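Local coordinates for protein beta-agarase (PDB 6AII) that probably hydrolyses the beta-1,4 linkages of agarose to release neoagarobiose, as a GH16 family beta-agarase with a beta-jelly-roll catalytic domain, at residues N227-Y232 / K274-P279; S247-D250 / K254-E257; L282-E287 / D316-Y321; Q289-N292 / G296-P299. One frame throughout, in Å; residues are numbered along the deposited sequence.

Contact 1: N227-Y232 / K274-P279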
loop_
_atom_site.group_PDB
_atom_site.type_symbol
_atom_site.label_atom_id
_atom_site.label_comp_id
_atom_site.label_asym_id
_atom_site.label_seq_id
_atom_site.Cartn_x
_atom_site.Cartn_y
_atom_site.Cartn_z
ATOM N N ASN A 227 -17.039 -3.742 -9.943
ATOM C CA ASN A 227 -16.485 -3.084 -11.107
ATOM C C ASN A 227 -16.281 -1.580 -10.844
ATOM O O ASN A 227 -16.398 -0.777 -11.766
ATOM C CB ASN A 227 -17.385 -3.298 -12.337
ATOM C CG ASN A 227 -17.275 -4.743 -12.794
ATOM O OD1 ASN A 227 -16.281 -5.121 -13.415
ATOM N ND2 ASN A 227 -18.229 -5.566 -12.365
ATOM N N HIS A 228 -15.958 -1.182 -9.612
ATOM C CA HIS A 228 -15.884 0.266 -9.304
ATOM C C HIS A 228 -14.902 0.499 -8.145
ATOM O O HIS A 228 -15.208 0.135 -6.981
ATOM C CB HIS A 228 -17.263 0.853 -9.031
ATOM C CG HIS A 228 -17.251 2.358 -8.992
ATOM N ND1 HIS A 228 -17.727 3.141 -10.007
ATOM C CD2 HIS A 228 -16.848 3.234 -8.040
ATOM C CE1 HIS A 228 -17.634 4.432 -9.699
ATOM N NE2 HIS A 228 -17.093 4.507 -8.479
ATOM N N LEU A 229 -13.814 1.240 -8.442
ATOM C CA LEU A 229 -12.838 1.619 -7.429
ATOM C C LEU A 229 -12.588 3.134 -7.542
ATOM O O LEU A 229 -12.521 3.667 -8.667
ATOM C CB LEU A 229 -11.502 0.936 -7.708
ATOM C CG LEU A 229 -11.409 -0.567 -7.597
ATOM C CD1 LEU A 229 -9.992 -0.986 -7.987
ATOM C CD2 LEU A 229 -11.751 -1.031 -6.201
ATOM N N GLU A 230 -12.526 3.795 -6.384
ATOM C CA GLU A 230 -12.179 5.202 -6.385
ATOM C C GLU A 230 -11.034 5.402 -5.418
ATOM O O GLU A 230 -11.039 4.882 -4.299
ATOM C CB GLU A 230 -13.313 6.119 -5.910
ATOM C CG GLU A 230 -14.588 5.956 -6.731
ATOM C CD GLU A 230 -15.798 6.682 -6.173
ATOM O OE1 GLU A 230 -15.717 7.269 -5.052
ATOM O OE2 GLU A 230 -16.878 6.572 -6.826
ATOM N N TYR A 231 -10.029 6.226 -5.824
ATOM C CA TYR A 231 -8.851 6.518 -4.931
ATOM C C TYR A 231 -8.835 7.999 -4.518
ATOM O O TYR A 231 -9.190 8.903 -5.300
ATOM C CB TYR A 231 -7.574 6.234 -5.730
ATOM C CG TYR A 231 -7.381 4.799 -6.111
ATOM C CD1 TYR A 231 -7.971 4.318 -7.270
ATOM C CD2 TYR A 231 -6.597 3.931 -5.372
ATOM C CE1 TYR A 231 -7.818 2.998 -7.675
ATOM C CE2 TYR A 231 -6.465 2.589 -5.752
ATOM C CZ TYR A 231 -7.053 2.144 -6.919
ATOM O OH TYR A 231 -6.880 0.845 -7.301
ATOM N N TYR A 232 -8.403 8.230 -3.259
ATOM C CA TYR A 232 -8.383 9.503 -2.621
ATOM C C TYR A 232 -7.019 9.702 -1.974
ATOM O O TYR A 232 -6.536 8.849 -1.232
ATOM C CB TYR A 232 -9.441 9.555 -1.505
ATOM C CG TYR A 232 -10.827 9.458 -2.081
ATOM C CD1 TYR A 232 -11.394 8.228 -2.421
ATOM C CD2 TYR A 232 -11.537 10.593 -2.339
ATOM C CE1 TYR A 232 -12.651 8.159 -3.028
ATOM C CE2 TYR A 232 -12.779 10.543 -2.955
ATOM C CZ TYR A 232 -13.322 9.333 -3.313
ATOM O OH TYR A 232 -14.573 9.347 -3.885
ATOM N N LYS A 274 -17.397 -11.836 -12.701
ATOM C CA LYS A 274 -17.826 -11.378 -11.352
ATOM C C LYS A 274 -17.169 -10.041 -10.942
ATOM O O LYS A 274 -17.738 -9.364 -10.088
ATOM C CB LYS A 274 -17.477 -12.442 -10.315
ATOM C CG LYS A 274 -18.280 -13.738 -10.457
ATOM C CD LYS A 274 -19.766 -13.524 -10.157
ATOM C CE LYS A 274 -20.728 -14.167 -11.139
ATOM N NZ LYS A 274 -20.791 -15.629 -10.943
ATOM N N GLY A 275 -15.992 -9.732 -11.466
ATOM C CA GLY A 275 -15.217 -8.550 -11.023
ATOM C C GLY A 275 -14.544 -8.810 -9.681
ATOM O O GLY A 275 -14.269 -9.939 -9.310
ATOM N N LEU A 276 -14.203 -7.732 -8.962
ATOM C CA LEU A 276 -13.461 -7.862 -7.701
ATOM C C LEU A 276 -14.454 -8.132 -6.566
ATOM O O LEU A 276 -15.144 -7.201 -6.172
ATOM C CB LEU A 276 -12.743 -6.538 -7.422
ATOM C CG LEU A 276 -11.528 -6.257 -8.292
ATOM C CD1 LEU A 276 -11.013 -4.829 -8.056
ATOM C CD2 LEU A 276 -10.456 -7.243 -8.002
ATOM N N THR A 277 -14.497 -9.342 -6.025
ATOM C CA THR A 277 -15.494 -9.674 -5.020
ATOM C C THR A 277 -14.915 -10.290 -3.773
ATOM O O THR A 277 -15.641 -10.390 -2.775
ATOM C CB THR A 277 -16.552 -10.673 -5.543
ATOM O OG1 THR A 277 -15.948 -11.923 -5.842
ATOM C CG2 THR A 277 -17.267 -10.166 -6.767
ATOM N N LYS A 278 -13.706 -10.849 -3.801
ATOM C CA LYS A 278 -13.300 -11.723 -2.724
ATOM C C LYS A 278 -12.879 -10.909 -1.494
ATOM O O LYS A 278 -12.155 -9.899 -1.651
ATOM C CB LYS A 278 -12.149 -12.597 -3.176
ATOM C CG LYS A 278 -12.563 -13.614 -4.229
ATOM C CD LYS A 278 -11.439 -14.466 -4.752
ATOM C CE LYS A 278 -12.031 -15.527 -5.663
ATOM N NZ LYS A 278 -10.936 -16.226 -6.345
ATOM N N PRO A 279 -13.236 -11.320 -0.304
ATOM C CA PRO A 279 -12.810 -10.566 0.916
ATOM C C PRO A 279 -11.293 -10.457 0.961
ATOM O O PRO A 279 -10.608 -11.407 0.622
ATOM C CB PRO A 279 -13.324 -11.382 2.100
ATOM C CG PRO A 279 -14.599 -11.987 1.515
ATOM C CD PRO A 279 -14.192 -12.384 0.110
#
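N227 and G275 bring the two backbones nearest, with 5.6 Å between their CA atoms; N227 directly precedes strand 228-232, whereas 274-279 has no regular structure and passes the start of the strand without pairing with it. G275 has a positive phi of 76°, and a CB built there would face N227 and lie 3.1 Å from its ND2, so the bare alpha carbon fits the close approach. The OD1 of N227 comes no nearer than 4.3 Å to G275 CA, a loose approach; its hydrogen-bond partner is N263 ND2. Deeper in, L229 CD1 meets L276 CD1 at 4.0 Å, the two side chains crossing at about a right angle. L229 makes this reach with CG beside its backbone N (chi1 -66°) and an extended chi2, which carries CD1 across. H177 and W223 also touch L229, and H177 and V179 touch L276, placing the leucine pair among strands 173-181 and 217-225. The backbone of 274-279 is fixed by third parties: W223 NE1 donates to L276 O, and E144 OE1 accepts from T277 N and K278 N. The close direct contact is thus apolar, methyl on methyl, while N227 and these backbone groups bond outside the two segments.

Contact 2: S247-D250 / K254-E257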
loop_
_atom_site.group_PDB
_atom_site.type_symbol
_atom_site.label_atom_id
_atom_site.label_comp_id
_atom_site.label_asym_id
_atom_site.label_seq_id
_atom_site.Cartn_x
_atom_site.Cartn_y
_atom_site.Cartn_z
ATOM N N SER A 247 -11.258 7.592 -14.983
ATOM C CA SER A 247 -10.941 8.999 -15.041
ATOM C C SER A 247 -9.949 9.290 -13.919
ATOM O O SER A 247 -9.867 8.538 -12.954
ATOM C CB SER A 247 -12.153 9.865 -14.867
ATOM O OG SER A 247 -12.890 9.479 -13.716
ATOM N N TYR A 248 -9.228 10.391 -14.068
ATOM C CA TYR A 248 -8.158 10.664 -13.068
ATOM C C TYR A 248 -7.656 12.082 -13.240
ATOM O O TYR A 248 -7.831 12.689 -14.297
ATOM C CB TYR A 248 -6.984 9.689 -13.216
ATOM C CG TYR A 248 -6.204 9.748 -14.502
ATOM C CD1 TYR A 248 -6.666 9.075 -15.607
ATOM C CD2 TYR A 248 -4.986 10.418 -14.593
ATOM C CE1 TYR A 248 -5.945 9.050 -16.796
ATOM C CE2 TYR A 248 -4.275 10.434 -15.785
ATOM C CZ TYR A 248 -4.772 9.749 -16.890
ATOM O OH TYR A 248 -4.039 9.757 -18.066
ATOM N N LEU A 249 -7.033 12.613 -12.183
ATOM C CA LEU A 249 -6.307 13.919 -12.289
ATOM C C LEU A 249 -4.851 13.691 -12.669
ATOM O O LEU A 249 -4.166 12.883 -12.006
ATOM C CB LEU A 249 -6.364 14.630 -10.926
ATOM C CG LEU A 249 -7.757 15.025 -10.487
ATOM C CD1 LEU A 249 -7.695 15.836 -9.183
ATOM C CD2 LEU A 249 -8.475 15.831 -11.573
ATOM N N ASP A 250 -4.433 14.331 -13.769
ATOM C CA ASP A 250 -3.077 14.176 -14.246
ATOM C C ASP A 250 -2.143 15.063 -13.421
ATOM O O ASP A 250 -2.554 15.699 -12.476
ATOM C CB ASP A 250 -3.075 14.343 -15.763
ATOM C CG ASP A 250 -2.918 15.759 -16.276
ATOM O OD1 ASP A 250 -2.839 16.682 -15.447
ATOM O OD2 ASP A 250 -2.812 15.885 -17.534
ATOM N N LYS A 254 -5.180 18.253 -14.501
ATOM C CA LYS A 254 -6.229 18.202 -15.499
ATOM C C LYS A 254 -7.019 16.913 -15.323
ATOM O O LYS A 254 -6.436 15.860 -15.102
ATOM C CB LYS A 254 -5.642 18.173 -16.897
ATOM C CG LYS A 254 -4.831 19.412 -17.262
ATOM C CD LYS A 254 -5.719 20.636 -17.588
ATOM C CE LYS A 254 -5.241 21.962 -17.024
ATOM N NZ LYS A 254 -4.582 22.837 -18.033
ATOM N N LEU A 255 -8.332 17.043 -15.481
ATOM C CA LEU A 255 -9.191 15.872 -15.448
ATOM C C LEU A 255 -9.128 15.136 -16.782
ATOM O O LEU A 255 -9.421 15.737 -17.827
ATOM C CB LEU A 255 -10.617 16.296 -15.110
ATOM C CG LEU A 255 -11.668 15.199 -15.266
ATOM C CD1 LEU A 255 -11.432 14.095 -14.237
ATOM C CD2 LEU A 255 -13.082 15.763 -15.099
ATOM N N ILE A 256 -8.779 13.864 -16.748
ATOM C CA ILE A 256 -8.717 13.029 -17.893
ATOM C C ILE A 256 -9.849 12.025 -17.757
ATOM O O ILE A 256 -9.897 11.325 -16.760
ATOM C CB ILE A 256 -7.379 12.300 -17.998
ATOM C CG1 ILE A 256 -6.185 13.267 -17.966
ATOM C CG2 ILE A 256 -7.333 11.355 -19.193
ATOM C CD1 ILE A 256 -6.144 14.262 -19.053
ATOM N N GLU A 257 -10.742 11.976 -18.782
ATOM C CA GLU A 257 -11.822 10.976 -18.779
ATOM C C GLU A 257 -11.666 10.056 -19.981
ATOM O O GLU A 257 -11.476 10.550 -21.076
ATOM C CB GLU A 257 -13.161 11.678 -18.892
ATOM C CG GLU A 257 -13.497 12.484 -17.663
ATOM C CD GLU A 257 -14.806 13.261 -17.745
ATOM O OE1 GLU A 257 -14.906 14.166 -18.586
ATOM O OE2 GLU A 257 -15.662 13.006 -16.944
#
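D250 OD1 is gripped by two backbone N-H groups, K254 N at 3.0 Å and D252 N within the intervening turn. The K254 N-H meets this oxygen from well above the carboxylate plane, and the D250 N-H returns the link to K254 O at 2.9 Å. Here the aspartate side chain takes the N-H that a strand partner's carbonyl would otherwise accept, closing the beta hairpin at its turn. D250 CG lies between its backbone N and carbonyl carbon (chi1 88°), a rotation that turns the carboxylate toward K254 N. Beyond the turn, Y248 and I256 form an antiparallel hydrogen-bonded pair: I256 N reaches Y248 O at 2.9 Å and is nearly straight (171°), while Y248 N bonds to I256 O. Their side chains run side by side, I256 CB lying over one face of the tyrosine ring in a CH-pi contact, 3.9 Å from the centroid, and CG2 resting 3.6 Å from CE1. The flanking pairs S247-E257 and L249-L255 are non-hydrogen-bonded and project to the other face. The hairpin lies at the edge of its sheet: strand 245-249 pairs on its other side with antiparallel strand 236-242, where W237 touches S247, L249 and L255, and R239 touches Y248.

Contact 3: L282-E287 / D316-Y321. With CA (calcium ion), chain B.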
loop_
_atom_site.group_PDB
_atom_site.type_symbol
_atom_site.label_atom_id
_atom_site.label_comp_id
_atom_site.label_asym_id
_atom_site.label_seq_id
_atom_site.Cartn_x
_atom_site.Cartn_y
_atom_site.Cartn_z
ATOM N N LEU A 282 -5.907 -6.440 4.839
ATOM C CA LEU A 282 -5.082 -5.253 4.616
ATOM C C LEU A 282 -3.648 -5.613 5.011
ATOM O O LEU A 282 -3.375 -6.187 6.076
ATOM C CB LEU A 282 -5.656 -4.105 5.452
ATOM C CG LEU A 282 -4.861 -2.798 5.419
ATOM C CD1 LEU A 282 -4.915 -2.176 4.048
ATOM C CD2 LEU A 282 -5.430 -1.850 6.467
ATOM N N ILE A 283 -2.687 -5.191 4.164
ATOM C CA ILE A 283 -1.304 -5.384 4.391
ATOM C C ILE A 283 -0.634 -4.000 4.358
ATOM O O ILE A 283 -0.887 -3.219 3.424
ATOM C CB ILE A 283 -0.714 -6.345 3.315
ATOM C CG1 ILE A 283 -1.503 -7.669 3.301
ATOM C CG2 ILE A 283 0.782 -6.557 3.525
ATOM C CD1 ILE A 283 -0.947 -8.764 2.437
ATOM N N ILE A 284 0.195 -3.729 5.348
ATOM C CA ILE A 284 1.046 -2.515 5.340
ATOM C C ILE A 284 2.482 -2.983 5.582
ATOM O O ILE A 284 2.763 -3.691 6.533
ATOM C CB ILE A 284 0.637 -1.498 6.396
ATOM C CG1 ILE A 284 -0.857 -1.197 6.273
ATOM C CG2 ILE A 284 1.518 -0.264 6.225
ATOM C CD1 ILE A 284 -1.293 -0.026 7.121
ATOM N N ASN A 285 3.367 -2.637 4.663
ATOM C CA ASN A 285 4.708 -3.153 4.808
ATOM C C ASN A 285 5.719 -2.253 4.101
ATOM O O ASN A 285 5.376 -1.376 3.275
ATOM C CB ASN A 285 4.866 -4.578 4.246
ATOM C CG ASN A 285 4.991 -4.609 2.732
ATOM O OD1 ASN A 285 4.017 -4.464 2.022
ATOM N ND2 ASN A 285 6.181 -4.794 2.192
ATOM N N ILE A 286 6.988 -2.535 4.408
ATOM C CA ILE A 286 8.091 -1.950 3.685
ATOM C C ILE A 286 8.923 -3.094 3.085
ATOM O O ILE A 286 8.860 -4.222 3.574
ATOM C CB ILE A 286 8.973 -1.034 4.545
ATOM C CG1 ILE A 286 9.709 -1.794 5.654
ATOM C CG2 ILE A 286 8.110 0.140 5.078
ATOM C CD1 ILE A 286 10.587 -0.945 6.585
ATOM N N GLU A 287 9.544 -2.834 1.958
ATOM C CA GLU A 287 10.356 -3.860 1.339
ATOM C C GLU A 287 11.403 -3.232 0.437
ATOM O O GLU A 287 11.269 -2.117 -0.046
ATOM C CB GLU A 287 9.473 -4.822 0.562
ATOM C CG GLU A 287 8.602 -4.267 -0.447
ATOM C CD GLU A 287 7.550 -5.265 -1.036
ATOM O OE1 GLU A 287 6.937 -6.111 -0.359
ATOM O OE2 GLU A 287 7.470 -5.248 -2.259
ATOM N N ASP A 316 -0.243 6.643 11.436
ATOM C CA ASP A 316 -0.977 7.354 12.518
ATOM C C ASP A 316 -2.302 6.674 12.782
ATOM O O ASP A 316 -2.768 6.603 13.924
ATOM C CB ASP A 316 -1.165 8.805 12.091
ATOM C CG ASP A 316 -1.800 9.691 13.150
ATOM O OD1 ASP A 316 -1.707 9.345 14.361
ATOM O OD2 ASP A 316 -2.365 10.742 12.743
ATOM N N TRP A 317 -2.981 6.250 11.728
ATOM C CA TRP A 317 -4.255 5.575 11.896
ATOM C C TRP A 317 -4.625 4.823 10.614
ATOM O O TRP A 317 -4.148 5.142 9.502
ATOM C CB TRP A 317 -5.400 6.542 12.306
ATOM C CG TRP A 317 -5.622 7.818 11.556
ATOM C CD1 TRP A 317 -5.294 9.037 12.040
ATOM C CD2 TRP A 317 -6.262 8.050 10.297
ATOM N NE1 TRP A 317 -5.746 10.035 11.228
ATOM C CE2 TRP A 317 -6.348 9.462 10.146
ATOM C CE3 TRP A 317 -6.809 7.211 9.304
ATOM C CZ2 TRP A 317 -6.917 10.041 9.034
ATOM C CZ3 TRP A 317 -7.340 7.795 8.169
ATOM C CH2 TRP A 317 -7.409 9.194 8.050
ATOM N N ILE A 318 -5.490 3.837 10.767
ATOM C CA ILE A 318 -6.166 3.138 9.720
ATOM C C ILE A 318 -7.650 3.247 10.055
ATOM O O ILE A 318 -8.014 2.941 11.209
ATOM C CB ILE A 318 -5.760 1.653 9.626
ATOM C CG1 ILE A 318 -4.268 1.499 9.367
ATOM C CG2 ILE A 318 -6.617 0.913 8.639
ATOM C CD1 ILE A 318 -3.753 0.112 9.661
ATOM N N ARG A 319 -8.481 3.567 9.060
ATOM C CA ARG A 319 -9.962 3.581 9.327
ATOM C C ARG A 319 -10.666 2.949 8.144
ATOM O O ARG A 319 -10.293 3.100 6.980
ATOM C CB ARG A 319 -10.471 4.989 9.633
ATOM C CG ARG A 319 -10.403 5.963 8.452
ATOM C CD ARG A 319 -10.774 7.362 8.901
ATOM N NE ARG A 319 -10.900 8.266 7.788
ATOM C CZ ARG A 319 -11.575 9.393 7.737
ATOM N NH1 ARG A 319 -12.369 9.733 8.765
ATOM N NH2 ARG A 319 -11.395 10.217 6.703
ATOM N N VAL A 320 -11.710 2.182 8.481
ATOM C CA VAL A 320 -12.513 1.461 7.540
ATOM C C VAL A 320 -14.000 1.759 7.801
ATOM O O VAL A 320 -14.381 1.730 8.977
ATOM C CB VAL A 320 -12.247 -0.046 7.609
ATOM C CG1 VAL A 320 -13.177 -0.803 6.722
ATOM C CG2 VAL A 320 -10.785 -0.338 7.208
ATOM N N TYR A 321 -14.716 2.056 6.737
ATOM C CA TYR A 321 -16.167 2.338 6.861
ATOM C C TYR A 321 -16.925 1.541 5.798
ATOM O O TYR A 321 -16.490 1.345 4.684
ATOM C CB TYR A 321 -16.525 3.813 6.696
ATOM C CG TYR A 321 -15.890 4.795 7.638
ATOM C CD1 TYR A 321 -14.607 5.290 7.396
ATOM C CD2 TYR A 321 -16.535 5.245 8.767
ATOM C CE1 TYR A 321 -14.012 6.194 8.247
ATOM C CE2 TYR A 321 -15.922 6.129 9.624
ATOM C CZ TYR A 321 -14.681 6.657 9.349
ATOM O OH TYR A 321 -14.142 7.565 10.214
HETATM CA CA CA B . -2.388 8.007 16.137
HETATM O O HOH W 1 -1.647 10.180 17.164
#
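The jelly-roll sandwich of this GH16 domain is closed here by side chains bridging its two sheets: strand 280-287 belongs to one, strand 312-325 beyond its corner at D316 to the other. The nearest CA atoms, L282 and I318, are 9.9 Å apart, a separation that only side chains span. I318 fills the gap with both branches, tip to tip against each partner. Its CG2 meets L282 CD2 at 3.7 Å, and its CD1 meets I284 CD1 at 3.5 Å. The beta-branch supplies the fork and chi1 (-60°) aims it, CG1 beside the backbone N and CG2 beside the carbonyl carbon; CD1 lies between the partners, also 4.1 Å from L282 CD2. An alanine here is likely to open a gap between the sheets, leaving L282 CD2 and I284 CD1 without the methyls they pack on. All three residues are buried, and M137, M313 and V315 extend the apolar layer. At the corner, D316 and W317 both face R123 in a classic beta bulge, and D316 OD2 forms a salt bridge with R123. D5, D30, N32, G74 and a water complete a calcium site to which D316 gives two oxygens, O at 2.6 Å and OD1 at 2.3 Å from the calcium ion.

Contact 4: Q289-N292 / G296-P299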
loop_
_atom_site.group_PDB
_atom_site.type_symbol
_atom_site.label_atom_id
_atom_site.label_comp_id
_atom_site.label_asym_id
_atom_site.label_seq_id
_atom_site.Cartn_x
_atom_site.Cartn_y
_atom_site.Cartn_z
ATOM N N GLN A 289 12.684 -4.413 -3.015
ATOM C CA GLN A 289 12.433 -5.387 -4.064
ATOM C C GLN A 289 13.729 -5.610 -4.864
ATOM O O GLN A 289 14.596 -4.731 -4.951
ATOM C CB GLN A 289 11.311 -4.901 -4.992
ATOM C CG GLN A 289 10.035 -4.637 -4.192
ATOM C CD GLN A 289 9.213 -3.451 -4.662
ATOM O OE1 GLN A 289 9.549 -2.760 -5.625
ATOM N NE2 GLN A 289 8.145 -3.193 -3.942
ATOM N N ASP A 290 13.817 -6.797 -5.478
ATOM C CA ASP A 290 14.991 -7.194 -6.242
ATOM C C ASP A 290 15.418 -6.140 -7.270
ATOM O O ASP A 290 16.568 -5.752 -7.248
ATOM C CB ASP A 290 14.728 -8.517 -6.999
ATOM C CG ASP A 290 13.514 -8.657 -7.915
ATOM O OD1 ASP A 290 12.707 -7.735 -8.099
ATOM O OD2 ASP A 290 13.256 -9.777 -8.302
ATOM N N TRP A 291 14.441 -5.655 -8.047
ATOM C CA TRP A 291 14.712 -4.710 -9.211
ATOM C C TRP A 291 15.308 -3.389 -8.660
ATOM O O TRP A 291 16.370 -2.918 -9.103
ATOM C CB TRP A 291 13.436 -4.494 -10.068
ATOM C CG TRP A 291 12.149 -4.081 -9.389
ATOM C CD1 TRP A 291 11.240 -4.897 -8.754
ATOM C CD2 TRP A 291 11.543 -2.777 -9.386
ATOM N NE1 TRP A 291 10.154 -4.183 -8.305
ATOM C CE2 TRP A 291 10.315 -2.872 -8.677
ATOM C CE3 TRP A 291 11.921 -1.523 -9.889
ATOM C CZ2 TRP A 291 9.487 -1.760 -8.459
ATOM C CZ3 TRP A 291 11.111 -0.426 -9.645
ATOM C CH2 TRP A 291 9.897 -0.548 -8.961
ATOM N N ASN A 292 14.744 -2.933 -7.571
ATOM C CA ASN A 292 15.239 -1.719 -6.995
ATOM C C ASN A 292 16.634 -1.940 -6.371
ATOM O O ASN A 292 17.535 -1.138 -6.522
ATOM C CB ASN A 292 14.258 -1.115 -5.994
ATOM C CG ASN A 292 13.105 -0.377 -6.648
ATOM O OD1 ASN A 292 13.316 0.505 -7.489
ATOM N ND2 ASN A 292 11.886 -0.678 -6.215
ATOM N N GLY A 296 20.676 -0.271 -7.040
ATOM C CA GLY A 296 21.279 0.578 -6.093
ATOM C C GLY A 296 20.261 1.449 -5.342
ATOM O O GLY A 296 20.663 2.216 -4.435
ATOM N N ARG A 297 18.967 1.245 -5.668
ATOM C CA ARG A 297 17.864 1.959 -4.969
ATOM C C ARG A 297 17.509 1.131 -3.718
ATOM O O ARG A 297 16.477 0.493 -3.597
ATOM C CB ARG A 297 16.698 2.176 -5.928
ATOM C CG ARG A 297 17.020 3.174 -7.046
ATOM C CD ARG A 297 15.876 3.460 -8.013
ATOM N NE ARG A 297 15.323 2.259 -8.563
ATOM C CZ ARG A 297 15.544 1.778 -9.781
ATOM N NH1 ARG A 297 16.456 2.345 -10.561
ATOM N NH2 ARG A 297 14.818 0.767 -10.202
ATOM N N TYR A 298 18.359 1.345 -2.735
ATOM C CA TYR A 298 18.466 0.534 -1.583
ATOM C C TYR A 298 19.217 1.341 -0.518
ATOM O O TYR A 298 20.193 2.020 -0.858
ATOM C CB TYR A 298 19.331 -0.676 -2.022
ATOM C CG TYR A 298 19.410 -1.759 -1.001
ATOM C CD1 TYR A 298 20.598 -2.246 -0.468
ATOM C CD2 TYR A 298 18.199 -2.238 -0.500
ATOM C CE1 TYR A 298 20.591 -3.309 0.419
ATOM C CE2 TYR A 298 18.176 -3.244 0.447
ATOM C CZ TYR A 298 19.369 -3.806 0.878
ATOM O OH TYR A 298 19.209 -4.764 1.811
ATOM N N PRO A 299 18.811 1.349 0.764
ATOM C CA PRO A 299 19.515 2.277 1.713
ATOM C C PRO A 299 21.011 1.986 1.866
ATOM O O PRO A 299 21.384 0.808 1.952
ATOM C CB PRO A 299 18.826 2.053 3.030
ATOM C CG PRO A 299 17.437 1.601 2.635
ATOM C CD PRO A 299 17.712 0.699 1.456
#
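R297 holds N292 through one oxygen: N292 OD1 accepts from R297 NE at 2.9 Å and from R297 NH2 at 3.1 Å. The two bonds are not equivalent. NE lies in the carbonyl plane on a lone pair, with an N-H...O angle of 158°, whereas NH2 comes in tilted from that plane. Both bonds leave in the plane of the guanidinium, side-on, while the amide stands almost perpendicular to it, the planes 82° apart. A bend at chi3 (-53°) of the otherwise extended arginine start turns NE and NH2 back onto the helix. Replacing R297 by a lysine would probably leave N292 OD1 with at most one of its two side-chain donors and the amide freer to turn. The same pair is tied through the backbone, R297 N donating to N292 O at 2.9 Å. At the edge of the guanidinium, NH2 also approaches W291 CE3 at 3.7 Å, obliquely to the indole, the ring and guanidinium being strongly inclined to each other. On the other branch of the amide, N292 ND2 lies 3.3 Å above the plane of that indole, toward its rim.

In the second shell, T163 O accepts from R297 NH1 and fixes the outer side of the guanidinium. The ring of Y152 meets W291, and R160 bonds to the carbonyls of G296 and Y298, steadying the outgoing chain. With its positive phi, G296 ends helix 290-294 in a Schellman motif, to which the N292 O to R297 N bond belongs; R297 then centres an inverse gamma turn.

Contact 3 is the most central, about 7 Å from the chain centre, and contact 1 is also buried; both rest on methyl contacts. Contact 2 is a surface hairpin about 22 Å out and contact 4 is partly buried, and these two, each bridging only three intervening residues, carry the hydrogen bonds that run between their segments. Contacts 1, 2 and 3 reach the same antiparallel sheet, contact 2 nested within the loop closed by contact 1. Strand 280-287 follows directly after segment 274-279 and leads to helix 290-294, so contact 4 lies within the loop closed by contact 3. Contacts 1 and 4 stand on opposite sides of the chain's centre, their centres about 30 Å apart.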